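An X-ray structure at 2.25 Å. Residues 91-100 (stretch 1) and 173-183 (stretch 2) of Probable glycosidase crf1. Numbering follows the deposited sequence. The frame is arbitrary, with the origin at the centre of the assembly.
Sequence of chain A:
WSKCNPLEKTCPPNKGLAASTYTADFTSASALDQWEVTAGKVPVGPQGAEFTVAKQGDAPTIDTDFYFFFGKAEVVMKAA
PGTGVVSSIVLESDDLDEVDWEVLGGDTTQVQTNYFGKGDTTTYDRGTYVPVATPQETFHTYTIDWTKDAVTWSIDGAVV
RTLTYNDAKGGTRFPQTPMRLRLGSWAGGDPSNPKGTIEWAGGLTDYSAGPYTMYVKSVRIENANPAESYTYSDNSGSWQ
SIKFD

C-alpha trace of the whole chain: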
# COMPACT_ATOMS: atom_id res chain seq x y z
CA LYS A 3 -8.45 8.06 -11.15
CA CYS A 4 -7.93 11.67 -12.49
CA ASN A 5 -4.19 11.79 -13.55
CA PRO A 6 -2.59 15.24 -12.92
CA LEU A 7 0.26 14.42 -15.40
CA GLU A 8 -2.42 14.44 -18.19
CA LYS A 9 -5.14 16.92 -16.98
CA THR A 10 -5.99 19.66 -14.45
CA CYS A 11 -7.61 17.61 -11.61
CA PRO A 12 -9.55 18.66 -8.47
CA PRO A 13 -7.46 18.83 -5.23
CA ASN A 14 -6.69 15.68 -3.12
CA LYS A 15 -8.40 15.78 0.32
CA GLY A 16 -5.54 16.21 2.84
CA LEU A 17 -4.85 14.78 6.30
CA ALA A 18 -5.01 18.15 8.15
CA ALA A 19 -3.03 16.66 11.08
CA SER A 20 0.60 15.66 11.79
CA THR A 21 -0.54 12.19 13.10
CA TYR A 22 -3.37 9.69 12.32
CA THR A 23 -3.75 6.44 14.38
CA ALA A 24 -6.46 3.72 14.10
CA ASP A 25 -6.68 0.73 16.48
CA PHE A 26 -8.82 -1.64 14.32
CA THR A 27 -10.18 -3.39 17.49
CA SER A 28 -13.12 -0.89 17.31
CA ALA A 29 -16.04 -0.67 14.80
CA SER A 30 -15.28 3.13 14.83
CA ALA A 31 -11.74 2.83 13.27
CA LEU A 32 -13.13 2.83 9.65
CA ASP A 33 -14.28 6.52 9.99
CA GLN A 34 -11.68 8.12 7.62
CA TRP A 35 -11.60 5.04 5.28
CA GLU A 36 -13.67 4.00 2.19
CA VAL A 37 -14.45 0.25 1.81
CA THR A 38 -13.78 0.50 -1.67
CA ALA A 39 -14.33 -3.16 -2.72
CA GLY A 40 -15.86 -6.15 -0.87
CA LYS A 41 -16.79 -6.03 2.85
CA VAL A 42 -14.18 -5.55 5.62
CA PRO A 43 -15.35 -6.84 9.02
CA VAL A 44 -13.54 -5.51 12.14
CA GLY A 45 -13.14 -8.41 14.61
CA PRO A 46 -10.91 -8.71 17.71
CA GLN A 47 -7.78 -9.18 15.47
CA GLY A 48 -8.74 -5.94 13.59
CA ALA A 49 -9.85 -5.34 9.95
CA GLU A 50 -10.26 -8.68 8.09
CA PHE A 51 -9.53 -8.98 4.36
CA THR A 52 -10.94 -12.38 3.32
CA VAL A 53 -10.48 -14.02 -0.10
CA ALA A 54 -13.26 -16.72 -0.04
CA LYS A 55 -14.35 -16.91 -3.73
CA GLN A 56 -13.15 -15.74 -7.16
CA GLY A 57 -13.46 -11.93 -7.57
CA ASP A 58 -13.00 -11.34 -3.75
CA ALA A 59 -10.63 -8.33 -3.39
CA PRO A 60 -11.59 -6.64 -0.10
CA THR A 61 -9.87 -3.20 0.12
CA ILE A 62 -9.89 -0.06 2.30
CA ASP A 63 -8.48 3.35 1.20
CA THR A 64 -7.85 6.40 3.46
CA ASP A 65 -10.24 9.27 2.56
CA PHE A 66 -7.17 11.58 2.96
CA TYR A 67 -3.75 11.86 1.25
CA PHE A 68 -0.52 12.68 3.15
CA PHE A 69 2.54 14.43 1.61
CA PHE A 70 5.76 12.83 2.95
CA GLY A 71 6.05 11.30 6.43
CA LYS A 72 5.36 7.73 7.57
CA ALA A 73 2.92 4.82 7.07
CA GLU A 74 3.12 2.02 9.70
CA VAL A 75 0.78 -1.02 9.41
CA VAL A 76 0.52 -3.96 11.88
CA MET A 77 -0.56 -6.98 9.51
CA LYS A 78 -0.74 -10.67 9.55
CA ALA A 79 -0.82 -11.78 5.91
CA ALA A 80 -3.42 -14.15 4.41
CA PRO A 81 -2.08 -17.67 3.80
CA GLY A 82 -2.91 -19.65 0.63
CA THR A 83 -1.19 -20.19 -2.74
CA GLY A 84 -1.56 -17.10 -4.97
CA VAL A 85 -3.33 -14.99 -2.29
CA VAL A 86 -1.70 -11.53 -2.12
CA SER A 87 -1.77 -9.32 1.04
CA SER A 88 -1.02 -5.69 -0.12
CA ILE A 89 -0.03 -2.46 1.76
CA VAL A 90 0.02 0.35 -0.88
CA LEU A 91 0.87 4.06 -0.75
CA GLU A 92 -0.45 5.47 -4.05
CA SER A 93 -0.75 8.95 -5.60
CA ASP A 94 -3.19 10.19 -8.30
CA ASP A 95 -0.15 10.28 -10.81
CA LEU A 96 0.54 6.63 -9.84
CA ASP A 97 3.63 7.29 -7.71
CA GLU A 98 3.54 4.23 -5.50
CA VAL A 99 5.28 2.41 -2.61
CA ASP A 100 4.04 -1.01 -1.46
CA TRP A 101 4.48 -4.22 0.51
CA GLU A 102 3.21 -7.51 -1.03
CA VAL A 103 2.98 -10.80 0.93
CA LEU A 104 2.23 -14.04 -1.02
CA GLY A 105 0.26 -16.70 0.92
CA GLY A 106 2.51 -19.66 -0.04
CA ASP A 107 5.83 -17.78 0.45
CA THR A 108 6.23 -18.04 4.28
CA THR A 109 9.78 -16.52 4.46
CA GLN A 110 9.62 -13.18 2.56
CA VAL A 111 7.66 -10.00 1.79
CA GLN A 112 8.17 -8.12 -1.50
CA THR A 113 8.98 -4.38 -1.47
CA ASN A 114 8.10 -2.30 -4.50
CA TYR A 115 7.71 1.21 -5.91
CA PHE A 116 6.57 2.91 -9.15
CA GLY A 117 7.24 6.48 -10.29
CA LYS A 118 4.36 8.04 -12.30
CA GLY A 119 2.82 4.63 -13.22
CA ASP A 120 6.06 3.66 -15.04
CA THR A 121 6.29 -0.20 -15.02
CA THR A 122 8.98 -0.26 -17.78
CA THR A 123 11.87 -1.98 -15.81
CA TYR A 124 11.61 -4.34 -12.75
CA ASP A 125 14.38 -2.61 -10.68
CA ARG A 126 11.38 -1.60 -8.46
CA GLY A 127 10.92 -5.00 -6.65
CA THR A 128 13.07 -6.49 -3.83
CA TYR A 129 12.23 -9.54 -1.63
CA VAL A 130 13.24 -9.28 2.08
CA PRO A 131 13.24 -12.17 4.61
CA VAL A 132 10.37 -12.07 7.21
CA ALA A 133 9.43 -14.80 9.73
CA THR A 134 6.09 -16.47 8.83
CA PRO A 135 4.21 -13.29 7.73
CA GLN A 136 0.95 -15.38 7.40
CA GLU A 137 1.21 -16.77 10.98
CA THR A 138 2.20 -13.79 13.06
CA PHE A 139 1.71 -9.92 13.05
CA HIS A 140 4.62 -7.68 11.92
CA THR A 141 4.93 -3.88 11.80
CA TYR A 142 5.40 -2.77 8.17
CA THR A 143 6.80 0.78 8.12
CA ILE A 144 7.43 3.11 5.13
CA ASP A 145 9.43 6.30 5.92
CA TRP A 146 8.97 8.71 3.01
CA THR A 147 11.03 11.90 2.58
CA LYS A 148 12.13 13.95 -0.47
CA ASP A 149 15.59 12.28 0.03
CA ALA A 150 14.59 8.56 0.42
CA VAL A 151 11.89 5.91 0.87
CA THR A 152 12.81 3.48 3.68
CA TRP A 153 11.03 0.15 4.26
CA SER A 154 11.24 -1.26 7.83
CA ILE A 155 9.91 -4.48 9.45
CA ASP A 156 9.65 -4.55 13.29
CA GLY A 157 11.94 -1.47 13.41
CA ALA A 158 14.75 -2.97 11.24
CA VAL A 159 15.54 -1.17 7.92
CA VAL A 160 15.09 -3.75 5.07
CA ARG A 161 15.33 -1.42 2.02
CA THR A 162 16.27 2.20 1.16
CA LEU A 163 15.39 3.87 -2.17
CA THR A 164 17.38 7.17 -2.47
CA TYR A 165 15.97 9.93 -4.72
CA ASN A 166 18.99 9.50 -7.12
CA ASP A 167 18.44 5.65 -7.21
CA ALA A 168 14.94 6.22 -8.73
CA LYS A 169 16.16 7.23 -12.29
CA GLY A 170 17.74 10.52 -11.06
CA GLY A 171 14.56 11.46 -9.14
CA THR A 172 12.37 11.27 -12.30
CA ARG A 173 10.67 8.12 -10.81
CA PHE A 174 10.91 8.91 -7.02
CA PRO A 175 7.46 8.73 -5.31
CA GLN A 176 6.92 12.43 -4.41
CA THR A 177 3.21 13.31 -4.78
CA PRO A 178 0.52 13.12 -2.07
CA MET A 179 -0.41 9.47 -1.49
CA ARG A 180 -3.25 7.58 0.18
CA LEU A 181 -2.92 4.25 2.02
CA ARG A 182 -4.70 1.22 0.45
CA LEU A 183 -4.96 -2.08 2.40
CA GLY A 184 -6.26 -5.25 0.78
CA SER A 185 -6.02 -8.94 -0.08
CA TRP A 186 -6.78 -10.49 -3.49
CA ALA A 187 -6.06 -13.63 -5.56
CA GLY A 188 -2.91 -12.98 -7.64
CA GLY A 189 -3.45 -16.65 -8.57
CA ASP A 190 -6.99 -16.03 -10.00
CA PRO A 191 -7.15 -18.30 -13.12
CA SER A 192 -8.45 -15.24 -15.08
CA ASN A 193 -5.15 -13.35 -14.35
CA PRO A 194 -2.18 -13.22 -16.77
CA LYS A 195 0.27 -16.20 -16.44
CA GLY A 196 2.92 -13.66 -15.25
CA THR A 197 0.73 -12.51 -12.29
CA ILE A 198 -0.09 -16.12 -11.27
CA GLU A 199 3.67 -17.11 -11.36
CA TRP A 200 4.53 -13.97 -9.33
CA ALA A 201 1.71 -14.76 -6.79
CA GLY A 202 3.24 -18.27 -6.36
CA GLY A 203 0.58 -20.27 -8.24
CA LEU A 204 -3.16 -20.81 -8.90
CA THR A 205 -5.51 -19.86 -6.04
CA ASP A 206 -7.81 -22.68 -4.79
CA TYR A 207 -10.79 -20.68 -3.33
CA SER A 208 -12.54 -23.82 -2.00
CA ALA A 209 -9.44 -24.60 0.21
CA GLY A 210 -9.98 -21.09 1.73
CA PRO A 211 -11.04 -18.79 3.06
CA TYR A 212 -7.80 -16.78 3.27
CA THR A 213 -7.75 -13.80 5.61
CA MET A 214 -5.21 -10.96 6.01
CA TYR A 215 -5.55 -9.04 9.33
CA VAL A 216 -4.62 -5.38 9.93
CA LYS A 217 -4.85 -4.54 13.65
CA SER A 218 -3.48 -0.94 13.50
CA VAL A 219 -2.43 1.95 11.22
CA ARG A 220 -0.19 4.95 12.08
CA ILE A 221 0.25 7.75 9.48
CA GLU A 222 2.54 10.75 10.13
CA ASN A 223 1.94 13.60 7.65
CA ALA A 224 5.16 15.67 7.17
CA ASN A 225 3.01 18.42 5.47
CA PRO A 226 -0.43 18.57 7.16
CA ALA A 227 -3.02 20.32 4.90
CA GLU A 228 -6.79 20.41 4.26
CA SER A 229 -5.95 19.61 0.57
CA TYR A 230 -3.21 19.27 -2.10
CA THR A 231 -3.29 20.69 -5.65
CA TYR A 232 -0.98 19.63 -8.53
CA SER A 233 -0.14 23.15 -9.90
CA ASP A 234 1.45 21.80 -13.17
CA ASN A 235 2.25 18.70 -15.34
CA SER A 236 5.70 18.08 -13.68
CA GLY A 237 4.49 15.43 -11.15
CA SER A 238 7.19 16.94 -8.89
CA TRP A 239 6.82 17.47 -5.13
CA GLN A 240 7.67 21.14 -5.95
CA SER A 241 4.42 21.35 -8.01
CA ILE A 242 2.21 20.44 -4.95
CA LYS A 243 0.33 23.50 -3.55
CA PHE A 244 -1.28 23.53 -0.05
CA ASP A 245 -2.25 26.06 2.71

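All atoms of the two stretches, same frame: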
# COMPACT_ATOMS: atom_id res chain seq x y z
N LEU A 91 0.98 2.59 -0.68
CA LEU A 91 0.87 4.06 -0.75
C LEU A 91 0.78 4.41 -2.23
O LEU A 91 1.62 3.92 -2.99
CB LEU A 91 2.08 4.71 -0.09
CG LEU A 91 2.18 4.46 1.40
CD1 LEU A 91 3.41 5.14 1.97
CD2 LEU A 91 0.92 4.93 2.09
N GLU A 92 -0.23 5.18 -2.62
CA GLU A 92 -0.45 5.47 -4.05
C GLU A 92 -0.92 6.91 -4.22
O GLU A 92 -1.85 7.32 -3.49
CB GLU A 92 -1.46 4.50 -4.66
CG GLU A 92 -1.64 4.70 -6.15
CD GLU A 92 -2.47 3.63 -6.84
OE1 GLU A 92 -3.66 3.47 -6.45
OE2 GLU A 92 -1.92 2.91 -7.72
N SER A 93 -0.35 7.59 -5.21
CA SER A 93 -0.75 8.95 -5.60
C SER A 93 -1.67 8.88 -6.82
O SER A 93 -1.73 7.83 -7.50
CB SER A 93 0.45 9.79 -5.88
OG SER A 93 0.82 9.71 -7.25
N ASP A 94 -2.35 9.99 -7.10
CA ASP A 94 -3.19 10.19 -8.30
C ASP A 94 -2.33 10.19 -9.59
O ASP A 94 -2.95 9.86 -10.62
CB ASP A 94 -4.08 11.42 -8.09
CG ASP A 94 -5.26 11.16 -7.16
OD1 ASP A 94 -5.32 10.05 -6.56
OD2 ASP A 94 -6.08 12.08 -7.01
N ASP A 95 -1.00 10.45 -9.58
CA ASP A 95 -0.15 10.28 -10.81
C ASP A 95 0.53 8.91 -10.80
O ASP A 95 1.31 8.61 -11.67
CB ASP A 95 0.86 11.41 -11.08
CG ASP A 95 2.02 11.56 -10.11
OD1 ASP A 95 2.19 10.71 -9.23
OD2 ASP A 95 2.75 12.56 -10.24
N LEU A 96 0.09 8.04 -9.91
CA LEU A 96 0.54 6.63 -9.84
C LEU A 96 2.00 6.57 -9.39
O LEU A 96 2.64 5.61 -9.71
CB LEU A 96 0.33 5.95 -11.20
CG LEU A 96 -1.14 5.91 -11.60
CD1 LEU A 96 -1.31 5.18 -12.94
CD2 LEU A 96 -1.96 5.23 -10.49
N ASP A 97 2.49 7.54 -8.62
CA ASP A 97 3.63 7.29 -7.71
C ASP A 97 3.14 6.24 -6.72
O ASP A 97 1.95 6.21 -6.40
CB ASP A 97 4.08 8.54 -6.96
CG ASP A 97 4.92 9.51 -7.80
OD1 ASP A 97 5.46 9.09 -8.84
OD2 ASP A 97 5.00 10.69 -7.39
N GLU A 98 4.03 5.37 -6.28
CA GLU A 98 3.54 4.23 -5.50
C GLU A 98 4.68 3.58 -4.73
O GLU A 98 5.74 3.43 -5.28
CB GLU A 98 2.93 3.23 -6.45
CG GLU A 98 1.84 2.42 -5.80
CD GLU A 98 2.16 0.94 -5.75
OE1 GLU A 98 1.31 0.15 -6.21
OE2 GLU A 98 3.27 0.58 -5.27
N VAL A 99 4.39 3.19 -3.50
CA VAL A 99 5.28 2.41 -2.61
C VAL A 99 4.41 1.31 -2.01
O VAL A 99 3.30 1.63 -1.55
CB VAL A 99 5.90 3.30 -1.53
CG1 VAL A 99 6.72 2.48 -0.56
CG2 VAL A 99 6.73 4.41 -2.14
N ASP A 100 4.89 0.08 -1.99
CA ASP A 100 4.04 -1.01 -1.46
C ASP A 100 4.86 -2.12 -0.83
O ASP A 100 6.10 -2.22 -1.04
CB ASP A 100 3.07 -1.53 -2.53
CG ASP A 100 3.72 -2.31 -3.63
OD1 ASP A 100 4.16 -3.43 -3.37
OD2 ASP A 100 3.74 -1.80 -4.79
N ARG A 173 11.66 9.18 -11.16
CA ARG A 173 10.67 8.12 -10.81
C ARG A 173 10.60 7.94 -9.28
O ARG A 173 10.11 6.91 -8.83
CB ARG A 173 11.00 6.83 -11.57
CG ARG A 173 10.82 6.95 -13.08
CD ARG A 173 9.37 7.05 -13.43
NE ARG A 173 9.10 7.16 -14.86
CZ ARG A 173 9.02 8.30 -15.54
NH1 ARG A 173 9.22 9.46 -14.94
NH2 ARG A 173 8.73 8.29 -16.84
N PHE A 174 11.02 8.93 -8.49
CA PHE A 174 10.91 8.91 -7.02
C PHE A 174 9.48 9.23 -6.62
O PHE A 174 8.94 10.23 -7.07
CB PHE A 174 11.89 9.90 -6.39
CG PHE A 174 12.05 9.72 -4.91
CD1 PHE A 174 12.80 8.68 -4.40
CD2 PHE A 174 11.41 10.58 -4.03
CE1 PHE A 174 12.92 8.52 -3.03
CE2 PHE A 174 11.56 10.43 -2.66
CZ PHE A 174 12.31 9.40 -2.17
N PRO A 175 8.80 8.41 -5.78
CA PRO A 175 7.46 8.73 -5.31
C PRO A 175 7.48 10.06 -4.54
O PRO A 175 8.22 10.14 -3.62
CB PRO A 175 7.09 7.57 -4.40
CG PRO A 175 7.95 6.44 -4.91
CD PRO A 175 9.25 7.10 -5.31
N GLN A 176 6.75 11.08 -4.99
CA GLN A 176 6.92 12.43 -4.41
C GLN A 176 5.66 13.26 -4.59
O GLN A 176 5.76 14.47 -4.59
CB GLN A 176 8.10 13.16 -5.05
CG GLN A 176 7.95 13.35 -6.56
CD GLN A 176 9.24 13.90 -7.14
OE1 GLN A 176 9.52 15.10 -7.05
NE2 GLN A 176 10.03 13.03 -7.74
N THR A 177 4.51 12.61 -4.72
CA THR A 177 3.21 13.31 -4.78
C THR A 177 2.36 12.78 -3.64
O THR A 177 2.67 11.74 -3.09
CB THR A 177 2.58 13.12 -6.16
OG1 THR A 177 2.51 11.72 -6.43
CG2 THR A 177 3.35 13.82 -7.25
N PRO A 178 1.29 13.49 -3.25
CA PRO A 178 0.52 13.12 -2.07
C PRO A 178 -0.07 11.73 -2.33
O PRO A 178 -0.59 11.49 -3.40
CB PRO A 178 -0.59 14.17 -1.95
CG PRO A 178 -0.16 15.28 -2.92
CD PRO A 178 0.70 14.63 -3.97
N MET A 179 -0.01 10.87 -1.33
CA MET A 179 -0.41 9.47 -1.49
C MET A 179 -1.44 9.10 -0.44
O MET A 179 -1.42 9.65 0.64
CB MET A 179 0.80 8.54 -1.36
CG MET A 179 1.66 8.60 -2.60
SD MET A 179 2.90 7.31 -2.70
CE MET A 179 3.95 7.72 -1.31
N ARG A 180 -2.30 8.16 -0.79
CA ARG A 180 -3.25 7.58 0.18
C ARG A 180 -2.79 6.16 0.49
O ARG A 180 -1.94 5.62 -0.22
CB ARG A 180 -4.67 7.74 -0.34
CG ARG A 180 -5.03 6.86 -1.52
CD ARG A 180 -6.48 6.50 -1.37
NE ARG A 180 -7.28 7.23 -2.33
CZ ARG A 180 -8.48 7.77 -2.12
NH1 ARG A 180 -9.08 7.68 -0.94
NH2 ARG A 180 -9.07 8.41 -3.11
N LEU A 181 -3.27 5.62 1.60
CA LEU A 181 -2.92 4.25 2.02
C LEU A 181 -4.05 3.32 1.60
O LEU A 181 -5.21 3.61 1.91
CB LEU A 181 -2.69 4.30 3.53
CG LEU A 181 -2.40 2.97 4.22
CD1 LEU A 181 -1.13 2.32 3.68
CD2 LEU A 181 -2.29 3.21 5.72
N ARG A 182 -3.73 2.26 0.87
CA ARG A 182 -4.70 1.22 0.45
C ARG A 182 -4.30 -0.08 1.16
O ARG A 182 -3.11 -0.43 1.16
CB ARG A 182 -4.72 1.06 -1.07
CG ARG A 182 -4.53 2.38 -1.81
CD ARG A 182 -5.01 2.48 -3.25
NE ARG A 182 -6.25 1.74 -3.46
CZ ARG A 182 -6.63 1.21 -4.62
NH1 ARG A 182 -5.88 1.34 -5.70
NH2 ARG A 182 -7.77 0.54 -4.68
N LEU A 183 -5.23 -0.75 1.82
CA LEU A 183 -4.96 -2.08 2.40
C LEU A 183 -5.89 -3.06 1.72
O LEU A 183 -7.08 -2.75 1.57
CB LEU A 183 -5.22 -2.04 3.90
CG LEU A 183 -4.34 -1.09 4.68
CD1 LEU A 183 -4.86 -0.91 6.09
CD2 LEU A 183 -2.91 -1.60 4.69
O HOH W 1 -2.05 12.23 -5.28
O HOH W 2 7.99 9.78 -9.48

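Two antiparallel segments, far apart in sequence, pack as a short β-ladder that runs into a knot of polar side chains, burying 669 Å² between them. The ladder is fixed at Glu92 and Arg180, whose backbones exchange two hydrogen bonds: Glu92 N to Arg180 O, 3.0 Å, and Arg180 N to Glu92 O, 2.9 Å. Next to this pair, Leu91 CA also approaches Arg180 O at 3.3 Å, a CA-H...O contact. Leu91 and Leu181 project from the same face of the sheet and mesh their branched ends, Leu91 CD2 lying 3.7 Å from Leu181 CD1. Glu92 and Arg180 occupy the other face, where an extended Glu92 side chain (chi1 and chi2 both t) brings OE1 to 3.2 Å from Arg182 NH1. This salt bridge, partly exposed, meets the guanidinium at its edge, near its plane.

Stretch 1 folds back on itself through the type I turn Ser93 to Leu96, its arms held together by Leu91 N to Val99 O, 2.7 Å, and Val99 N to Leu91 O, 2.9 Å, and the Met179 side chain lies across one face of this hairpin. The long, unbranched Met179 side chain (m, t, m) sets SD 3.6 Å from Leu91 C, while its CE reaches Leu91 CB at 3.7 Å and, more loosely, Val99 CG2 at 4.4 Å. Pro175 supplies a second bump: its CG presses on Val99 CG2 at 3.6 Å, a compact ring against one methyl of the branched valine.

Beyond the ladder, Asp97 points toward stretch 2. Its OD2 accepts a hydrogen bond from Gln176 N (3.0 Å), and Thr177 OG1 lies 2.9 Å from this same OD2 and 3.0 Å from Asp95 OD1; which carboxylate takes the hydroxyl proton is open. Asp95 OD1 also receives Ser93 OG (2.6 Å) and Asp97 N (3.2 Å), bracing the turn. One water fills the gap between Asp94 N (2.9 Å) and Pro178 O (2.5 Å), linking the stretches where their backbones separate.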